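Local atomic coordinates of pantothenate kinase (Coxiella burnetii, PDB entry 3TQC), a protein that catalyses the ATP-dependent phosphorylation of (R)-pantothenate to (R)-4'-phosphopantothenate, the first step of coenzyme A biosynthesis. Residues I245-V248 and L249-R253; Q236-V239 and I240-W243; V281-E284 and I285-N289. All coordinates share one frame; numbering follows the deposited sequence.

Contact 1 of 3, residues I245-V248 and L249-R253. With ADP (adenosine-5'-diphosphate), chain D.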
loop_
_atom_site.group_PDB
_atom_site.type_symbol
_atom_site.label_atom_id
_atom_site.label_comp_id
_atom_site.label_asym_id
_atom_site.label_seq_id
_atom_site.Cartn_x
_atom_site.Cartn_y
_atom_site.Cartn_z
ATOM N N ILE B 245 -1.608 -19.200 25.693
ATOM C CA ILE B 245 -2.019 -19.843 26.932
ATOM C C ILE B 245 -0.960 -19.667 28.008
ATOM O O ILE B 245 -1.287 -19.398 29.153
ATOM C CB ILE B 245 -2.388 -21.336 26.735
ATOM C CG1 ILE B 245 -3.675 -21.455 25.910
ATOM C CG2 ILE B 245 -2.589 -22.032 28.076
ATOM C CD1 ILE B 245 -3.902 -22.839 25.333
ATOM N N ASP B 246 0.307 -19.791 27.653
ATOM C CA ASP B 246 1.367 -19.555 28.625
ATOM C C ASP B 246 1.375 -18.113 29.116
ATOM O O ASP B 246 1.511 -17.869 30.304
ATOM C CB ASP B 246 2.735 -19.924 28.051
ATOM C CG ASP B 246 2.927 -21.423 27.924
ATOM O OD1 ASP B 246 2.053 -22.186 28.399
ATOM O OD2 ASP B 246 3.963 -21.838 27.349
ATOM N N ARG B 247 1.210 -17.158 28.220
ATOM C CA ARG B 247 1.207 -15.753 28.635
ATOM C C ARG B 247 0.097 -15.461 29.664
ATOM O O ARG B 247 0.344 -14.784 30.665
ATOM C CB ARG B 247 1.083 -14.821 27.437
ATOM C CG ARG B 247 1.419 -13.369 27.762
ATOM C CD ARG B 247 1.335 -12.515 26.537
ATOM N NE ARG B 247 -0.023 -12.428 25.994
ATOM C CZ ARG B 247 -0.344 -11.775 24.879
ATOM N NH1 ARG B 247 0.590 -11.154 24.166
ATOM N NH2 ARG B 247 -1.603 -11.739 24.469
ATOM N N VAL B 248 -1.103 -15.994 29.427
ATOM C CA VAL B 248 -2.208 -15.852 30.380
ATOM C C VAL B 248 -1.909 -16.597 31.674
ATOM O O VAL B 248 -2.095 -16.050 32.754
ATOM C CB VAL B 248 -3.570 -16.309 29.793
ATOM C CG1 VAL B 248 -3.470 -17.691 29.215
ATOM C CG2 VAL B 248 -4.672 -16.272 30.858
ATOM N N LEU B 249 -1.432 -17.831 31.572
ATOM C CA LEU B 249 -1.019 -18.564 32.765
ATOM C C LEU B 249 0.020 -17.767 33.552
ATOM O O LEU B 249 -0.081 -17.649 34.765
ATOM C CB LEU B 249 -0.477 -19.955 32.413
ATOM C CG LEU B 249 -1.400 -21.162 32.644
ATOM C CD1 LEU B 249 -2.892 -20.863 32.422
ATOM C CD2 LEU B 249 -0.949 -22.332 31.764
ATOM N N SER B 250 1.003 -17.207 32.858
ATOM C CA SER B 250 2.031 -16.387 33.512
ATOM C C SER B 250 1.449 -15.207 34.304
ATOM O O SER B 250 1.859 -14.965 35.443
ATOM C CB SER B 250 3.034 -15.868 32.489
ATOM O OG SER B 250 3.683 -14.728 33.004
ATOM N N PHE B 251 0.518 -14.473 33.689
ATOM C CA PHE B 251 -0.216 -13.405 34.380
ATOM C C PHE B 251 -1.061 -13.945 35.538
ATOM O O PHE B 251 -1.186 -13.294 36.576
ATOM C CB PHE B 251 -1.158 -12.655 33.433
ATOM C CG PHE B 251 -0.466 -11.794 32.410
ATOM C CD1 PHE B 251 0.631 -11.003 32.746
ATOM C CD2 PHE B 251 -0.954 -11.732 31.101
ATOM C CE1 PHE B 251 1.246 -10.194 31.786
ATOM C CE2 PHE B 251 -0.329 -10.932 30.142
ATOM C CZ PHE B 251 0.768 -10.164 30.488
ATOM N N TRP B 252 -1.652 -15.124 35.352
ATOM C CA TRP B 252 -2.440 -15.766 36.406
ATOM C C TRP B 252 -1.584 -16.003 37.654
ATOM O O TRP B 252 -2.089 -15.948 38.770
ATOM C CB TRP B 252 -3.054 -17.085 35.899
ATOM C CG TRP B 252 -3.738 -17.924 36.944
ATOM C CD1 TRP B 252 -4.982 -17.732 37.453
ATOM C CD2 TRP B 252 -3.221 -19.103 37.585
ATOM N NE1 TRP B 252 -5.273 -18.703 38.379
ATOM C CE2 TRP B 252 -4.211 -19.560 38.479
ATOM C CE3 TRP B 252 -2.017 -19.813 37.494
ATOM C CZ2 TRP B 252 -4.036 -20.693 39.282
ATOM C CZ3 TRP B 252 -1.843 -20.940 38.289
ATOM C CH2 TRP B 252 -2.849 -21.369 39.171
ATOM N N ARG B 253 -0.290 -16.246 37.455
ATOM C CA ARG B 253 0.637 -16.467 38.561
ATOM C C ARG B 253 1.197 -15.156 39.121
ATOM O O ARG B 253 1.692 -15.135 40.240
ATOM C CB ARG B 253 1.769 -17.411 38.125
ATOM C CG ARG B 253 1.265 -18.807 37.734
ATOM C CD ARG B 253 2.382 -19.832 37.622
ATOM N NE ARG B 253 3.307 -19.482 36.555
ATOM C CZ ARG B 253 3.227 -19.904 35.294
ATOM N NH1 ARG B 253 2.272 -20.744 34.906
ATOM N NH2 ARG B 253 4.131 -19.496 34.412
HETATM P PB ADP D . 1.981 -9.695 20.879
HETATM O O1B ADP D . 2.555 -8.341 21.153
HETATM O O2B ADP D . 1.947 -10.043 19.414
HETATM O O3B ADP D . 0.673 -9.992 21.577
HETATM P PA ADP D . 4.083 -10.425 22.637
HETATM O O1A ADP D . 5.129 -9.582 21.948
HETATM O O2A ADP D . 3.417 -9.962 23.894
HETATM O O3A ADP D . 2.943 -10.782 21.565
HETATM O "O5'" ADP D . 4.709 -11.846 22.945
HETATM C "C5'" ADP D . 3.885 -12.979 23.159
HETATM C "C4'" ADP D . 4.560 -13.913 24.154
HETATM O "O4'" ADP D . 5.686 -14.542 23.552
HETATM C "C3'" ADP D . 5.098 -13.171 25.359
HETATM O "O3'" ADP D . 4.936 -14.007 26.506
HETATM C "C2'" ADP D . 6.555 -12.926 25.060
HETATM O "O2'" ADP D . 7.339 -12.948 26.241
HETATM C "C1'" ADP D . 6.904 -14.089 24.156
HETATM N N9 ADP D . 7.853 -13.754 23.075
HETATM C C8 ADP D . 7.618 -12.896 22.072
HETATM N N7 ADP D . 8.678 -12.837 21.234
HETATM C C5 ADP D . 9.599 -13.675 21.717
HETATM C C6 ADP D . 10.936 -14.071 21.285
HETATM N N6 ADP D . 11.456 -13.513 20.164
HETATM N N1 ADP D . 11.583 -14.974 22.043
HETATM C C2 ADP D . 11.046 -15.509 23.163
HETATM N N3 ADP D . 9.812 -15.183 23.607
HETATM C C4 ADP D . 9.062 -14.284 22.924
#
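Leu-249 lies one helical turn beyond Ile-245, and the two side chains run beside each other in the same direction, with Leu-249 CD2 4.0 Å from Ile-245 CG2. Both reach the neighbouring helix 271-294, Ile-245 on Ala-278 and Leu-249 on Val-274, so this side of the turn is apolar. At Ser-250 the contact is carried by the backbone: its N donates to Asp-246 O at 2.7 Å, while the Asp-246 carboxylate looks backward along the helix, where OD2 forms a salt bridge with Lys-242.

Phe-251 is the residue that meets the nucleotide-binding arginine. Its N bonds to Arg-247 O (3.0 Å), and its ring lies alongside the arginine side chain, CE2 being 3.8 Å from Arg-247 CG. The guanidinium and ring planes are 32° apart, and the ring touches the aliphatic root of the arginine. From that root the chain runs on past the ADP ribose, Arg-247 CG lying 3.8 Å from O3', and then bends at chi3 (65°), which carries the guanidinium to the phosphates. There NH1 holds two of them: a 2.8 Å bond to ADP O3B, which lies in plane at the guanidinium edge, and a weak one of 3.1 Å to ADP O2A. One nitrogen thus bridges the alpha and beta phosphates. Trp-252 closes the series with its N on Val-248 O at 2.8 Å.

The whole is a regular alpha-helical i to i+4 hydrogen-bond series whose Arg-247 completes the ADP phosphate site of a P-loop kinase, together with Lys-105 and backbone amides of the loop.

Contact 2 of 3, residues Q236-V239 and I240-W243; sequences QAQV and IQKW
Val-239 and Trp-243 belong to the first turns of helix 237-253, next to the nucleotide site, with Gln-236 in the N-cap position and the valine packed on the indole one turn later. Val-239 CG1 stands over one face of that indole, above its six-membered ring; the model sets the methyl too close to the ring, so the exact geometry of this CH-pi contact is doubtful. CG1, anti to the backbone N (chi1 163°), is the branch that reaches the ring, which lies beside the valine and points the same way.

The backbone bonds are regular. Ile-240 N donates to Gln-236 O at 3.0 Å, so the N-cap residue already supplies the first carbonyl of the helix. Gln-241 N follows on Ala-237 O (2.9 Å), and Trp-243 N reaches Val-239 O at 3.1 Å. The bond from Lys-242 N to Gln-238 O is longer, 3.2 Å. Ile-240 sends CG1 back over the start of the helix, 3.4 Å from Gln-236 O.

Several partners fix the indole: NE1 is hydrogen-bonded to Ala-309 O, the ring stacks with His-311, and Lys-307 makes a cation-pi contact. Lys-307 and His-311 both line the ADP pocket, which is consistent with a second-shell role for Trp-243. This turn follows directly on strand 229-234 of the central sheet; Ile-240 and Gln-241 pack on Trp-282 of helix 271-294, and Ile-240 also touches Ser-100 and Ala-102 in the loop that leads from strand 93-99 to helix 105-116.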
loop_
_atom_site.group_PDB
_atom_site.type_symbol
_atom_site.label_atom_id
_atom_site.label_comp_id
_atom_site.label_asym_id
_atom_site.label_seq_id
_atom_site.Cartn_x
_atom_site.Cartn_y
_atom_site.Cartn_z
ATOM N N GLN B 236 2.704 -21.063 13.323
ATOM C CA GLN B 236 1.566 -21.963 13.290
ATOM C C GLN B 236 0.576 -21.548 14.367
ATOM O O GLN B 236 0.977 -21.151 15.455
ATOM C CB GLN B 236 1.998 -23.417 13.481
ATOM C CG GLN B 236 2.711 -24.016 12.259
ATOM C CD GLN B 236 2.477 -25.519 12.103
ATOM O OE1 GLN B 236 3.425 -26.307 11.964
ATOM N NE2 GLN B 236 1.207 -25.927 12.139
ATOM N N ALA B 237 -0.709 -21.598 14.025
ATOM C CA ALA B 237 -1.801 -21.336 14.964
ATOM C C ALA B 237 -1.666 -22.127 16.279
ATOM O O ALA B 237 -1.824 -21.553 17.350
ATOM C CB ALA B 237 -3.168 -21.628 14.294
ATOM N N GLN B 238 -1.367 -23.421 16.203
ATOM C CA GLN B 238 -1.216 -24.247 17.425
ATOM C C GLN B 238 -0.092 -23.695 18.299
ATOM O O GLN B 238 -0.178 -23.708 19.522
ATOM C CB GLN B 238 -0.890 -25.715 17.119
ATOM C CG GLN B 238 -1.817 -26.447 16.148
ATOM C CD GLN B 238 -3.117 -26.897 16.782
ATOM O OE1 GLN B 238 -4.075 -26.119 16.872
ATOM N NE2 GLN B 238 -3.169 -28.154 17.212
ATOM N N VAL B 239 0.964 -23.217 17.648
ATOM C CA VAL B 239 2.119 -22.668 18.352
ATOM C C VAL B 239 1.764 -21.367 19.073
ATOM O O VAL B 239 2.083 -21.203 20.255
ATOM C CB VAL B 239 3.323 -22.497 17.395
ATOM C CG1 VAL B 239 4.381 -21.544 17.980
ATOM C CG2 VAL B 239 3.908 -23.869 17.075
ATOM N N ILE B 240 1.067 -20.471 18.379
ATOM C CA ILE B 240 0.653 -19.201 18.981
ATOM C C ILE B 240 -0.287 -19.478 20.157
ATOM O O ILE B 240 -0.146 -18.875 21.217
ATOM C CB ILE B 240 -0.040 -18.257 17.981
ATOM C CG1 ILE B 240 0.822 -18.044 16.725
ATOM C CG2 ILE B 240 -0.290 -16.881 18.627
ATOM C CD1 ILE B 240 0.082 -17.436 15.580
ATOM N N GLN B 241 -1.222 -20.408 19.960
ATOM C CA GLN B 241 -2.123 -20.861 21.007
ATOM C C GLN B 241 -1.340 -21.124 22.283
ATOM O O GLN B 241 -1.670 -20.581 23.332
ATOM C CB GLN B 241 -2.865 -22.128 20.564
ATOM C CG GLN B 241 -3.751 -22.772 21.623
ATOM C CD GLN B 241 -4.567 -23.942 21.081
ATOM O OE1 GLN B 241 -5.073 -23.907 19.955
ATOM N NE2 GLN B 241 -4.681 -24.980 21.874
ATOM N N LYS B 242 -0.288 -21.935 22.184
ATOM C CA LYS B 242 0.538 -22.231 23.348
ATOM C C LYS B 242 1.177 -20.969 23.927
ATOM O O LYS B 242 1.207 -20.793 25.141
ATOM C CB LYS B 242 1.618 -23.263 23.025
ATOM C CG LYS B 242 2.465 -23.621 24.244
ATOM C CD LYS B 242 3.157 -24.974 24.101
ATOM C CE LYS B 242 4.397 -25.034 24.978
ATOM N NZ LYS B 242 4.100 -24.608 26.371
ATOM N N TRP B 243 1.668 -20.076 23.072
ATOM C CA TRP B 243 2.288 -18.866 23.589
ATOM C C TRP B 243 1.248 -18.031 24.291
ATOM O O TRP B 243 1.507 -17.404 25.318
ATOM C CB TRP B 243 2.906 -18.037 22.483
ATOM C CG TRP B 243 4.035 -18.699 21.779
ATOM C CD1 TRP B 243 4.833 -19.691 22.254
ATOM C CD2 TRP B 243 4.520 -18.380 20.467
ATOM N NE1 TRP B 243 5.769 -20.022 21.315
ATOM C CE2 TRP B 243 5.597 -19.233 20.208
ATOM C CE3 TRP B 243 4.126 -17.465 19.481
ATOM C CZ2 TRP B 243 6.301 -19.201 19.007
ATOM C CZ3 TRP B 243 4.815 -17.434 18.285
ATOM C CH2 TRP B 243 5.899 -18.299 18.057
#

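Contact 3 of 3, residues V281-E284 and I285-N289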
loop_
_atom_site.group_PDB
_atom_site.type_symbol
_atom_site.label_atom_id
_atom_site.label_comp_id
_atom_site.label_asym_id
_atom_site.label_seq_id
_atom_site.Cartn_x
_atom_site.Cartn_y
_atom_site.Cartn_z
ATOM N N VAL B 281 -10.773 -18.902 24.927
ATOM C CA VAL B 281 -10.669 -17.528 24.429
ATOM C C VAL B 281 -9.894 -17.499 23.110
ATOM O O VAL B 281 -10.330 -16.879 22.132
ATOM C CB VAL B 281 -10.006 -16.598 25.465
ATOM C CG1 VAL B 281 -9.579 -15.278 24.831
ATOM C CG2 VAL B 281 -10.944 -16.348 26.634
ATOM N N TRP B 282 -8.749 -18.178 23.090
ATOM C CA TRP B 282 -7.985 -18.359 21.861
ATOM C C TRP B 282 -8.849 -18.936 20.735
ATOM O O TRP B 282 -8.936 -18.360 19.658
ATOM C CB TRP B 282 -6.789 -19.280 22.094
ATOM C CG TRP B 282 -6.135 -19.634 20.829
ATOM C CD1 TRP B 282 -6.280 -20.793 20.130
ATOM C CD2 TRP B 282 -5.252 -18.799 20.062
ATOM N NE1 TRP B 282 -5.539 -20.735 18.978
ATOM C CE2 TRP B 282 -4.895 -19.523 18.911
ATOM C CE3 TRP B 282 -4.728 -17.514 20.243
ATOM C CZ2 TRP B 282 -4.024 -19.010 17.937
ATOM C CZ3 TRP B 282 -3.864 -16.990 19.253
ATOM C CH2 TRP B 282 -3.533 -17.743 18.122
ATOM N N ASN B 283 -9.506 -20.063 21.009
ATOM C CA ASN B 283 -10.239 -20.768 19.977
ATOM C C ASN B 283 -11.429 -19.986 19.451
ATOM O O ASN B 283 -11.670 -19.983 18.250
ATOM C CB ASN B 283 -10.695 -22.143 20.466
ATOM C CG ASN B 283 -9.630 -23.220 20.292
ATOM O OD1 ASN B 283 -8.852 -23.206 19.342
ATOM N ND2 ASN B 283 -9.623 -24.184 21.202
ATOM N N GLU B 284 -12.164 -19.314 20.334
ATOM C CA GLU B 284 -13.414 -18.650 19.939
ATOM C C GLU B 284 -13.232 -17.166 19.611
ATOM O O GLU B 284 -14.052 -16.578 18.911
ATOM C CB GLU B 284 -14.464 -18.796 21.035
ATOM C CG GLU B 284 -14.838 -20.243 21.370
ATOM C CD GLU B 284 -15.429 -21.024 20.188
ATOM O OE1 GLU B 284 -16.151 -20.428 19.355
ATOM O OE2 GLU B 284 -15.176 -22.249 20.109
ATOM N N ILE B 285 -12.178 -16.561 20.136
ATOM C CA ILE B 285 -11.935 -15.159 19.902
ATOM C C ILE B 285 -10.660 -14.944 19.073
ATOM O O ILE B 285 -10.738 -14.658 17.879
ATOM C CB ILE B 285 -11.873 -14.380 21.219
ATOM C CG1 ILE B 285 -13.204 -14.526 21.974
ATOM C CG2 ILE B 285 -11.550 -12.906 20.947
ATOM C CD1 ILE B 285 -13.212 -13.815 23.311
ATOM N N ASN B 286 -9.495 -15.091 19.689
ATOM C CA ASN B 286 -8.253 -14.696 19.024
ATOM C C ASN B 286 -7.938 -15.450 17.726
ATOM O O ASN B 286 -7.501 -14.836 16.750
ATOM C CB ASN B 286 -7.076 -14.776 19.996
ATOM C CG ASN B 286 -7.204 -13.778 21.134
ATOM O OD1 ASN B 286 -7.534 -12.613 20.916
ATOM N ND2 ASN B 286 -6.955 -14.228 22.348
ATOM N N LYS B 287 -8.185 -16.754 17.703
ATOM C CA LYS B 287 -7.913 -17.550 16.522
ATOM C C LYS B 287 -8.859 -17.245 15.364
ATOM O O LYS B 287 -8.476 -17.366 14.202
ATOM C CB LYS B 287 -7.962 -19.048 16.828
ATOM C CG LYS B 287 -7.603 -19.896 15.602
ATOM C CD LYS B 287 -7.033 -21.252 15.978
ATOM C CE LYS B 287 -8.062 -22.325 15.958
ATOM N NZ LYS B 287 -8.492 -22.580 14.568
ATOM N N VAL B 288 -10.092 -16.881 15.684
ATOM C CA VAL B 288 -11.048 -16.485 14.677
ATOM C C VAL B 288 -10.590 -15.153 14.099
ATOM O O VAL B 288 -10.669 -14.939 12.900
ATOM C CB VAL B 288 -12.477 -16.374 15.259
ATOM C CG1 VAL B 288 -13.445 -15.773 14.235
ATOM C CG2 VAL B 288 -12.957 -17.738 15.723
ATOM N N ASN B 289 -10.096 -14.274 14.958
ATOM C CA ASN B 289 -9.562 -13.001 14.530
ATOM C C ASN B 289 -8.381 -13.237 13.591
ATOM O O ASN B 289 -8.323 -12.687 12.489
ATOM C CB ASN B 289 -9.128 -12.171 15.746
ATOM C CG ASN B 289 -8.918 -10.707 15.421
ATOM O OD1 ASN B 289 -9.363 -10.220 14.384
ATOM N ND2 ASN B 289 -8.241 -9.994 16.316
#
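Between Val-281 and Lys-287 the helix widens into a pi-type turn: Asn-286 N donates to Val-281 O at 3.1 Å and Lys-287 N to Trp-282 O at 2.6 Å, both five residues on, while Ile-285 N also grips Val-281 O at 2.7 Å, from the opposite face of the carbonyl plane to Asn-286 N.

Because of the wider turn, Trp-282 meets a residue five places ahead. Lys-287 CB sits over one face of the indole, 3.9 Å from the centroid of the five-membered ring and 21° off its normal, in a CH-pi contact, and CD of the same lysine lies 3.4 Å from Trp-282 NE1. The two side chains cross at about a right angle. The bend at chi3 (97°) turns the lysine chain so that CE passes Asn-283 OD1 at 3.6 Å. Asn-286 approaches the other end of the indole obliquely, its CB 3.6 Å from Trp-282 CE3, with the amide plane at 53° to the ring. On the same turn the apolar ends of Val-281 and Ile-285 come together, CG1 of the valine 4.2 Å from CD1 of the isoleucine.

The buried indole touches Ser-100 and, farther along its own helix, Leu-290; Asn-286 touches Val-101 in the same nucleotide-binding loop. Ile-285, just after the wide turn, departs from ordinary helical angles. The arrangement is a pi-bulge, a pi-type turn within helix 271-294, placed where Trp-282 and Asn-286 pack beside the phosphate-binding loop.

How the contacts relate
Contacts 2 and 1 are successive parts of helix 237-253, their centres about 14 Å apart, while contact 3 comes later in the chain, on the next helix, 271-294. Contacts 2 and 3 have their centres about 11 Å apart and touch directly, through Trp-282. Contact 1 is about 16 Å from contact 3 between centres and does not touch it; it leans instead on the earlier part of helix 271-294. All three lie on one side of the chain's centre. The helix pair thus flanks the nucleotide site, with contact 1 supplying an arginine to the ADP phosphates and contacts 2 and 3 packing against the loop after strand 93-99.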